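Long-range contact in folylpolyglutamate synthase/dihydrofolate synthase (PDB 1O5Z), which probably adds L-glutamate to dihydropteroate and to tetrahydrofolyl polyglutamates at the expense of ATP, making dihydrofolate and lengthening the folate tail: residues A[344-357]-A[368-382]. Numbering follows the deposited sequence.
Sequences PLSLVIGILDDKNR and FERVIVTRVPSPRMK. With SO4 (sulfate ion), chain E.
Leu347 lays its CB over the centre of the Phe368 ring, a CH-pi contact 3.7 Å from CB to the ring centroid. With CG anti to the backbone N (chi1 177°), its two methyls continue across the same ring: CD1 meets CZ, while CD2 rests against CE2 and CD2 of Phe368 and reaches CG1 of Val371. Beneath these side chains the strands run parallel: Leu347 N donates to Arg370 O and Leu347 O accepts from Ile372 N, a ladder that Ile349 repeats with Ile372 O and Thr374 N. Val348 and Ile372 lie side by side on the other face.

Past the strands, Leu352 divides its tip: CD2 packs on Val376 CB (3.7 Å) and Met381 CA, and CD1 sits over a face of the Arg380 guanidinium. Arg357, extended from CG to NE, grips Ile351 O with NE and NH2 from one face of that carbonyl; NH2 also donates to Lys382 O (2.8 Å), in the plane of that carbonyl. A water joins Asp353 N and OD1 to Lys382 N, tying the two loops further.

In the C-terminal glutamate ligase domain of this Mur ligase relative, the pair belongs to a beta-alpha-beta unit through helix 357-361. Strand 345-349 lies between 414-418 and 370-373; helix 384-394 packs against Val373 and Arg357, and helix 421-433 against Thr374, Val376 and Arg380.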
ATOM      1  N   PRO A 344      -5.933  10.512  26.231  1.00 48.45           N
ATOM      2  CA  PRO A 344      -5.313  11.792  25.909  1.00 47.55           C
ATOM      3  C   PRO A 344      -4.325  11.598  24.799  1.00 46.36           C
ATOM      4  O   PRO A 344      -3.572  10.628  24.830  1.00 46.57           O
ATOM      5  CB  PRO A 344      -4.578  12.177  27.190  1.00 47.79           C
ATOM      6  CG  PRO A 344      -4.394  10.910  27.924  1.00 48.50           C
ATOM      7  CD  PRO A 344      -5.526  10.025  27.562  1.00 48.11           C
ATOM      8  N   LEU A 345      -4.343  12.499  23.829  1.00 45.02           N
ATOM      9  CA  LEU A 345      -3.555  12.371  22.620  1.00 44.54           C
ATOM     10  C   LEU A 345      -2.781  13.624  22.309  1.00 43.84           C
ATOM     11  O   LEU A 345      -3.192  14.719  22.658  1.00 43.67           O
ATOM     12  CB  LEU A 345      -4.438  12.101  21.421  1.00 44.58           C
ATOM     13  CG  LEU A 345      -5.250  10.815  21.431  1.00 46.05           C
ATOM     14  CD1 LEU A 345      -6.059  10.805  20.160  1.00 46.00           C
ATOM     15  CD2 LEU A 345      -4.362   9.543  21.559  1.00 46.76           C
ATOM     16  N   SER A 346      -1.660  13.421  21.641  1.00 43.34           N
ATOM     17  CA  SER A 346      -0.813  14.482  21.145  1.00 43.22           C
ATOM     18  C   SER A 346      -0.712  14.272  19.633  1.00 42.94           C
ATOM     19  O   SER A 346      -0.860  13.171  19.159  1.00 42.86           O
ATOM     20  CB  SER A 346       0.579  14.414  21.784  1.00 43.02           C
ATOM     21  OG  SER A 346       0.525  14.717  23.154  1.00 42.44           O
ATOM     22  N   LEU A 347      -0.524  15.359  18.896  1.00 43.24           N
ATOM     23  CA  LEU A 347      -0.482  15.376  17.454  1.00 43.36           C
ATOM     24  C   LEU A 347       0.841  15.955  17.087  1.00 43.72           C
ATOM     25  O   LEU A 347       1.174  17.045  17.548  1.00 43.18           O
ATOM     26  CB  LEU A 347      -1.520  16.335  16.893  1.00 43.20           C
ATOM     27  CG  LEU A 347      -1.574  16.531  15.379  1.00 42.09           C
ATOM     28  CD1 LEU A 347      -1.786  15.219  14.613  1.00 41.05           C
ATOM     29  CD2 LEU A 347      -2.733  17.450  15.139  1.00 44.57           C
ATOM     30  N   VAL A 348       1.558  15.236  16.229  1.00 44.39           N
ATOM     31  CA  VAL A 348       2.706  15.772  15.540  1.00 44.49           C
ATOM     32  C   VAL A 348       2.309  15.806  14.068  1.00 44.71           C
ATOM     33  O   VAL A 348       2.081  14.759  13.457  1.00 44.19           O
ATOM     34  CB  VAL A 348       3.964  14.936  15.812  1.00 45.33           C
ATOM     35  CG1 VAL A 348       5.186  15.489  15.046  1.00 45.52           C
ATOM     36  CG2 VAL A 348       4.223  14.871  17.344  1.00 43.57           C
ATOM     37  N   ILE A 349       2.198  17.034  13.529  1.00 44.09           N
ATOM     38  CA  ILE A 349       1.715  17.266  12.172  1.00 43.99           C
ATOM     39  C   ILE A 349       2.678  18.108  11.277  1.00 43.62           C
ATOM     40  O   ILE A 349       3.232  19.115  11.687  1.00 43.79           O
ATOM     41  CB  ILE A 349       0.246  17.789  12.210  1.00 44.13           C
ATOM     42  CG1 ILE A 349      -0.416  17.716  10.821  1.00 43.89           C
ATOM     43  CG2 ILE A 349       0.140  19.184  12.844  1.00 44.79           C
ATOM     44  CD1 ILE A 349      -1.893  17.635  10.902  1.00 44.30           C
ATOM     45  N   GLY A 350       2.948  17.590  10.083  1.00 43.12           N
ATOM     46  CA  GLY A 350       3.709  18.318   9.077  1.00 43.29           C
ATOM     47  C   GLY A 350       2.983  18.111   7.770  1.00 42.91           C
ATOM     48  O   GLY A 350       2.658  16.992   7.418  1.00 42.75           O
ATOM     49  N   ILE A 351       2.680  19.180   7.074  1.00 42.92           N
ATOM     50  CA  ILE A 351       2.001  19.069   5.818  1.00 43.54           C
ATOM     51  C   ILE A 351       2.760  19.906   4.833  1.00 43.91           C
ATOM     52  O   ILE A 351       3.177  21.000   5.176  1.00 44.35           O
ATOM     53  CB  ILE A 351       0.540  19.605   5.902  1.00 43.55           C
ATOM     54  CG1 ILE A 351      -0.181  19.101   7.144  1.00 43.02           C
ATOM     55  CG2 ILE A 351      -0.266  19.223   4.633  1.00 43.16           C
ATOM     56  CD1 ILE A 351      -1.457  19.787   7.370  1.00 43.57           C
ATOM     57  N   LEU A 352       2.911  19.397   3.615  1.00 44.08           N
ATOM     58  CA  LEU A 352       3.447  20.190   2.521  1.00 44.95           C
ATOM     59  C   LEU A 352       2.417  21.217   2.045  1.00 45.01           C
ATOM     60  O   LEU A 352       1.202  21.105   2.301  1.00 44.15           O
ATOM     61  CB  LEU A 352       3.910  19.287   1.372  1.00 45.15           C
ATOM     62  CG  LEU A 352       4.903  18.191   1.777  1.00 46.43           C
ATOM     63  CD1 LEU A 352       5.138  17.198   0.659  1.00 46.57           C
ATOM     64  CD2 LEU A 352       6.194  18.815   2.207  1.00 47.85           C
ATOM     65  N   ASP A 353       2.919  22.232   1.350  1.00 45.68           N
ATOM     66  CA  ASP A 353       2.080  23.357   0.979  1.00 46.10           C
ATOM     67  C   ASP A 353       1.263  23.027  -0.260  1.00 46.27           C
ATOM     68  O   ASP A 353       0.322  23.735  -0.566  1.00 46.59           O
ATOM     69  CB  ASP A 353       2.890  24.677   0.868  1.00 46.17           C
ATOM     70  CG  ASP A 353       3.473  24.922  -0.503  1.00 47.27           C
ATOM     71  OD1 ASP A 353       4.166  24.036  -1.037  1.00 47.46           O
ATOM     72  OD2 ASP A 353       3.302  26.002  -1.123  1.00 50.68           O
ATOM     73  N   ASP A 354       1.599  21.927  -0.934  1.00 46.70           N
ATOM     74  CA  ASP A 354       0.836  21.451  -2.093  1.00 47.00           C
ATOM     75  C   ASP A 354      -0.426  20.716  -1.684  1.00 47.00           C
ATOM     76  O   ASP A 354      -1.140  20.212  -2.519  1.00 46.43           O
ATOM     77  CB  ASP A 354       1.691  20.562  -3.015  1.00 47.20           C
ATOM     78  CG  ASP A 354       2.077  19.227  -2.381  1.00 48.45           C
ATOM     79  OD1 ASP A 354       2.008  19.078  -1.137  1.00 50.07           O
ATOM     80  OD2 ASP A 354       2.483  18.266  -3.063  1.00 50.10           O
ATOM     81  N   LYS A 355      -0.698  20.664  -0.396  1.00 47.66           N
ATOM     82  CA  LYS A 355      -1.859  19.976   0.100  1.00 48.36           C
ATOM     83  C   LYS A 355      -2.832  20.977   0.692  1.00 48.38           C
ATOM     84  O   LYS A 355      -2.488  22.150   0.869  1.00 48.58           O
ATOM     85  CB  LYS A 355      -1.405  18.910   1.105  1.00 49.04           C
ATOM     86  CG  LYS A 355      -1.121  17.597   0.370  1.00 50.19           C
ATOM     87  CD  LYS A 355       0.165  16.939   0.773  1.00 52.30           C
ATOM     88  CE  LYS A 355       0.484  15.782  -0.155  1.00 51.44           C
ATOM     89  NZ  LYS A 355       1.029  16.244  -1.447  1.00 53.12           N
ATOM     90  N   ASN A 356      -4.062  20.540   0.958  1.00 48.00           N
ATOM     91  CA  ASN A 356      -5.036  21.449   1.544  1.00 47.75           C
ATOM     92  C   ASN A 356      -4.885  21.555   3.064  1.00 47.25           C
ATOM     93  O   ASN A 356      -5.677  21.004   3.843  1.00 47.19           O
ATOM     94  CB  ASN A 356      -6.443  21.081   1.141  1.00 47.90           C
ATOM     95  CG  ASN A 356      -7.339  22.248   1.186  1.00 48.65           C
ATOM     96  OD1 ASN A 356      -7.518  22.847   2.242  1.00 50.50           O
ATOM     97  ND2 ASN A 356      -7.867  22.636   0.037  1.00 48.40           N
ATOM     98  N   ARG A 357      -3.848  22.295   3.460  1.00 46.18           N
ATOM     99  CA  ARG A 357      -3.437  22.379   4.839  1.00 45.68           C
ATOM    100  C   ARG A 357      -4.571  22.665   5.767  1.00 45.54           C
ATOM    101  O   ARG A 357      -4.717  22.002   6.785  1.00 45.86           O
ATOM    102  CB  ARG A 357      -2.400  23.468   5.022  1.00 45.28           C
ATOM    103  CG  ARG A 357      -1.043  23.027   4.664  1.00 45.76           C
ATOM    104  CD  ARG A 357      -0.065  24.114   4.742  1.00 47.36           C
ATOM    105  NE  ARG A 357       1.296  23.633   4.611  1.00 48.58           N
ATOM    106  CZ  ARG A 357       2.338  24.447   4.484  1.00 49.41           C
ATOM    107  NH1 ARG A 357       2.139  25.772   4.475  1.00 49.62           N
ATOM    108  NH2 ARG A 357       3.569  23.958   4.359  1.00 46.87           N
ATOM    109  N   PHE A 368      -7.067  16.653  20.331  1.00 48.16           N
ATOM    110  CA  PHE A 368      -5.739  16.502  20.904  1.00 47.29           C
ATOM    111  C   PHE A 368      -5.563  17.389  22.105  1.00 47.36           C
ATOM    112  O   PHE A 368      -6.089  18.498  22.169  1.00 47.21           O
ATOM    113  CB  PHE A 368      -4.698  16.783  19.847  1.00 46.32           C
ATOM    114  CG  PHE A 368      -4.746  15.816  18.751  1.00 45.80           C
ATOM    115  CD1 PHE A 368      -4.138  14.584  18.890  1.00 45.25           C
ATOM    116  CD2 PHE A 368      -5.469  16.079  17.602  1.00 46.11           C
ATOM    117  CE1 PHE A 368      -4.200  13.665  17.876  1.00 43.48           C
ATOM    118  CE2 PHE A 368      -5.538  15.141  16.585  1.00 45.04           C
ATOM    119  CZ  PHE A 368      -4.900  13.947  16.730  1.00 45.62           C
ATOM    120  N   GLU A 369      -4.829  16.862  23.060  1.00 46.69           N
ATOM    121  CA  GLU A 369      -4.480  17.579  24.226  1.00 46.99           C
ATOM    122  C   GLU A 369      -3.298  18.479  23.881  1.00 46.85           C
ATOM    123  O   GLU A 369      -3.000  19.381  24.598  1.00 47.53           O
ATOM    124  CB  GLU A 369      -4.046  16.562  25.260  1.00 47.55           C
ATOM    125  CG  GLU A 369      -4.344  16.913  26.678  1.00 49.84           C
ATOM    126  CD  GLU A 369      -5.786  16.735  26.973  1.00 53.86           C
ATOM    127  OE1 GLU A 369      -6.224  17.297  27.994  1.00 58.32           O
ATOM    128  OE2 GLU A 369      -6.454  16.039  26.171  1.00 57.40           O
ATOM    129  N   ARG A 370      -2.591  18.196  22.806  1.00 46.40           N
ATOM    130  CA  ARG A 370      -1.360  18.883  22.516  1.00 46.56           C
ATOM    131  C   ARG A 370      -1.084  18.751  21.036  1.00 46.07           C
ATOM    132  O   ARG A 370      -1.242  17.655  20.464  1.00 45.99           O
ATOM    133  CB  ARG A 370      -0.224  18.252  23.308  1.00 46.76           C
ATOM    134  CG  ARG A 370       1.115  18.937  23.155  1.00 47.02           C
ATOM    135  CD  ARG A 370       2.185  18.284  23.975  1.00 47.75           C
ATOM    136  NE  ARG A 370       3.497  18.882  23.729  1.00 49.32           N
ATOM    137  CZ  ARG A 370       4.631  18.280  23.996  1.00 49.32           C
ATOM    138  NH1 ARG A 370       4.629  17.058  24.476  1.00 49.22           N
ATOM    139  NH2 ARG A 370       5.786  18.883  23.749  1.00 50.60           N
ATOM    140  N   VAL A 371      -0.721  19.879  20.421  1.00 45.26           N
ATOM    141  CA  VAL A 371      -0.494  19.957  19.003  1.00 44.68           C
ATOM    142  C   VAL A 371       0.884  20.554  18.767  1.00 44.99           C
ATOM    143  O   VAL A 371       1.243  21.615  19.287  1.00 45.32           O
ATOM    144  CB  VAL A 371      -1.602  20.740  18.257  1.00 45.35           C
ATOM    145  CG1 VAL A 371      -1.319  20.813  16.744  1.00 44.82           C
ATOM    146  CG2 VAL A 371      -2.977  20.108  18.511  1.00 45.46           C
ATOM    147  N   ILE A 372       1.659  19.798  18.006  1.00 44.67           N
ATOM    148  CA  ILE A 372       2.997  20.135  17.625  1.00 44.73           C
ATOM    149  C   ILE A 372       3.055  20.092  16.097  1.00 44.08           C
ATOM    150  O   ILE A 372       2.810  19.075  15.506  1.00 42.82           O
ATOM    151  CB  ILE A 372       3.982  19.109  18.178  1.00 44.81           C
ATOM    152  CG1 ILE A 372       3.860  19.003  19.698  1.00 45.07           C
ATOM    153  CG2 ILE A 372       5.397  19.466  17.733  1.00 43.25           C
ATOM    154  CD1 ILE A 372       4.642  17.835  20.256  1.00 45.72           C
ATOM    155  N   VAL A 373       3.374  21.228  15.488  1.00 43.89           N
ATOM    156  CA  VAL A 373       3.580  21.335  14.074  1.00 43.33           C
ATOM    157  C   VAL A 373       5.078  21.143  13.902  1.00 43.78           C
ATOM    158  O   VAL A 373       5.887  21.690  14.656  1.00 43.35           O
ATOM    159  CB  VAL A 373       3.184  22.738  13.544  1.00 43.30           C
ATOM    160  CG1 VAL A 373       3.348  22.811  12.037  1.00 43.72           C
ATOM    161  CG2 VAL A 373       1.731  23.080  13.946  1.00 41.93           C
ATOM    162  N   THR A 374       5.437  20.392  12.880  1.00 43.96           N
ATOM    163  CA  THR A 374       6.835  20.067  12.617  1.00 44.85           C
ATOM    164  C   THR A 374       7.115  20.226  11.151  1.00 45.51           C
ATOM    165  O   THR A 374       6.182  20.399  10.370  1.00 45.50           O
ATOM    166  CB  THR A 374       7.109  18.640  13.098  1.00 43.95           C
ATOM    167  OG1 THR A 374       8.506  18.453  13.145  1.00 46.93           O
ATOM    168  CG2 THR A 374       6.581  17.575  12.151  1.00 43.13           C
ATOM    169  N   ARG A 375       8.375  20.231  10.759  1.00 46.61           N
ATOM    170  CA  ARG A 375       8.698  20.314   9.317  1.00 47.95           C
ATOM    171  C   ARG A 375       8.763  18.957   8.636  1.00 48.93           C
ATOM    172  O   ARG A 375       9.543  18.132   9.038  1.00 50.18           O
ATOM    173  CB  ARG A 375      10.054  20.947   9.089  1.00 47.94           C
ATOM    174  CG  ARG A 375      10.163  22.305   9.529  1.00 48.27           C
ATOM    175  CD  ARG A 375      11.443  22.876   9.124  1.00 50.57           C
ATOM    176  NE  ARG A 375      11.481  23.056   7.684  1.00 51.94           N
ATOM    177  CZ  ARG A 375      11.233  24.203   7.072  1.00 49.08           C
ATOM    178  NH1 ARG A 375      10.912  25.283   7.772  1.00 49.81           N
ATOM    179  NH2 ARG A 375      11.289  24.262   5.751  1.00 47.27           N
ATOM    180  N   VAL A 376       7.998  18.748   7.568  1.00 49.58           N
ATOM    181  CA  VAL A 376       8.215  17.594   6.706  1.00 49.22           C
ATOM    182  C   VAL A 376       9.673  17.541   6.222  1.00 51.25           C
ATOM    183  O   VAL A 376      10.213  18.515   5.681  1.00 50.22           O
ATOM    184  CB  VAL A 376       7.290  17.595   5.509  1.00 49.20           C
ATOM    185  CG1 VAL A 376       7.557  16.374   4.647  1.00 48.66           C
ATOM    186  CG2 VAL A 376       5.820  17.621   5.953  1.00 48.54           C
ATOM    187  N   PRO A 377      10.312  16.398   6.466  1.00 53.65           N
ATOM    188  CA  PRO A 377      11.711  16.186   6.129  1.00 55.00           C
ATOM    189  C   PRO A 377      11.821  15.816   4.635  1.00 56.12           C
ATOM    190  O   PRO A 377      11.666  14.595   4.206  1.00 57.10           O
ATOM    191  CB  PRO A 377      12.100  15.021   7.043  1.00 54.57           C
ATOM    192  CG  PRO A 377      10.886  14.222   7.141  1.00 55.52           C
ATOM    193  CD  PRO A 377       9.741  15.205   7.137  1.00 54.75           C
ATOM    194  N   SER A 378      12.009  16.880   3.855  1.00 55.49           N
ATOM    195  CA  SER A 378      11.955  16.810   2.410  1.00 54.92           C
ATOM    196  C   SER A 378      12.288  18.191   1.913  1.00 54.75           C
ATOM    197  O   SER A 378      11.795  19.182   2.461  1.00 54.00           O
ATOM    198  CB  SER A 378      10.562  16.423   1.922  1.00 54.81           C
ATOM    199  OG  SER A 378      10.492  16.508   0.516  1.00 54.88           O
ATOM    200  N   PRO A 379      13.109  18.265   0.870  1.00 54.99           N
ATOM    201  CA  PRO A 379      13.403  19.546   0.243  1.00 55.03           C
ATOM    202  C   PRO A 379      12.167  20.162  -0.398  1.00 54.79           C
ATOM    203  O   PRO A 379      12.176  21.343  -0.741  1.00 54.81           O
ATOM    204  CB  PRO A 379      14.468  19.200  -0.829  1.00 55.45           C
ATOM    205  CG  PRO A 379      14.938  17.783  -0.511  1.00 55.15           C
ATOM    206  CD  PRO A 379      13.792  17.142   0.195  1.00 54.91           C
ATOM    207  N   ARG A 380      11.136  19.342  -0.580  1.00 54.60           N
ATOM    208  CA  ARG A 380       9.822  19.796  -1.026  1.00 54.78           C
ATOM    209  C   ARG A 380       9.082  20.652   0.009  1.00 53.79           C
ATOM    210  O   ARG A 380       8.169  21.380  -0.364  1.00 53.77           O
ATOM    211  CB  ARG A 380       8.944  18.596  -1.459  1.00 55.14           C
ATOM    212  CG  ARG A 380       8.884  18.379  -2.994  1.00 56.80           C
ATOM    213  CD  ARG A 380       8.740  16.903  -3.482  1.00 58.43           C
ATOM    214  NE  ARG A 380       7.775  16.069  -2.739  1.00 62.79           N
ATOM    215  CZ  ARG A 380       6.436  16.165  -2.855  1.00 64.95           C
ATOM    216  NH1 ARG A 380       5.893  17.083  -3.677  1.00 66.46           N
ATOM    217  NH2 ARG A 380       5.623  15.355  -2.144  1.00 63.44           N
ATOM    218  N   MET A 381       9.466  20.588   1.284  1.00 52.83           N
ATOM    219  CA  MET A 381       8.756  21.341   2.331  1.00 52.56           C
ATOM    220  C   MET A 381       8.981  22.847   2.234  1.00 51.98           C
ATOM    221  O   MET A 381      10.081  23.295   2.482  1.00 52.19           O
ATOM    222  CB  MET A 381       9.159  20.847   3.735  1.00 52.69           C
ATOM    223  CG  MET A 381       8.689  21.727   4.916  1.00 52.76           C
ATOM    224  SD  MET A 381       6.911  21.598   5.170  1.00 51.22           S
ATOM    225  CE  MET A 381       6.563  23.166   5.943  1.00 53.32           C
ATOM    226  N   LYS A 382       7.940  23.613   1.882  1.00 51.50           N
ATOM    227  CA  LYS A 382       7.969  25.090   1.964  1.00 50.99           C
ATOM    228  C   LYS A 382       6.803  25.635   2.796  1.00 50.67           C
ATOM    229  O   LYS A 382       5.819  24.941   3.035  1.00 50.04           O
ATOM    230  CB  LYS A 382       8.076  25.784   0.570  1.00 50.46           C
ATOM    231  CG  LYS A 382       6.829  25.864  -0.300  1.00 49.83           C
ATOM    232  CD  LYS A 382       7.110  26.652  -1.604  1.00 50.14           C
ATOM    233  CE  LYS A 382       5.841  27.255  -2.251  1.00 49.58           C
ATOM    234  NZ  LYS A 382       6.109  28.316  -3.298  1.00 47.86           N
TER
HETATM  235  S   SO4 E 504       9.941  27.772   4.827  1.00 61.04           S
HETATM  236  O1  SO4 E 504       9.097  26.657   5.274  1.00 62.53           O
HETATM  237  O2  SO4 E 504      10.524  28.306   6.066  1.00 59.16           O
HETATM  238  O3  SO4 E 504       9.060  28.826   4.305  1.00 60.49           O
HETATM  239  O4  SO4 E 504      10.846  27.253   3.777  1.00 56.56           O
HETATM  240  O   HOH W   1       5.534  20.852   7.745  1.00 48.23           O
HETATM  241  O   HOH W   2       5.538  22.582   0.755  1.00 51.81           O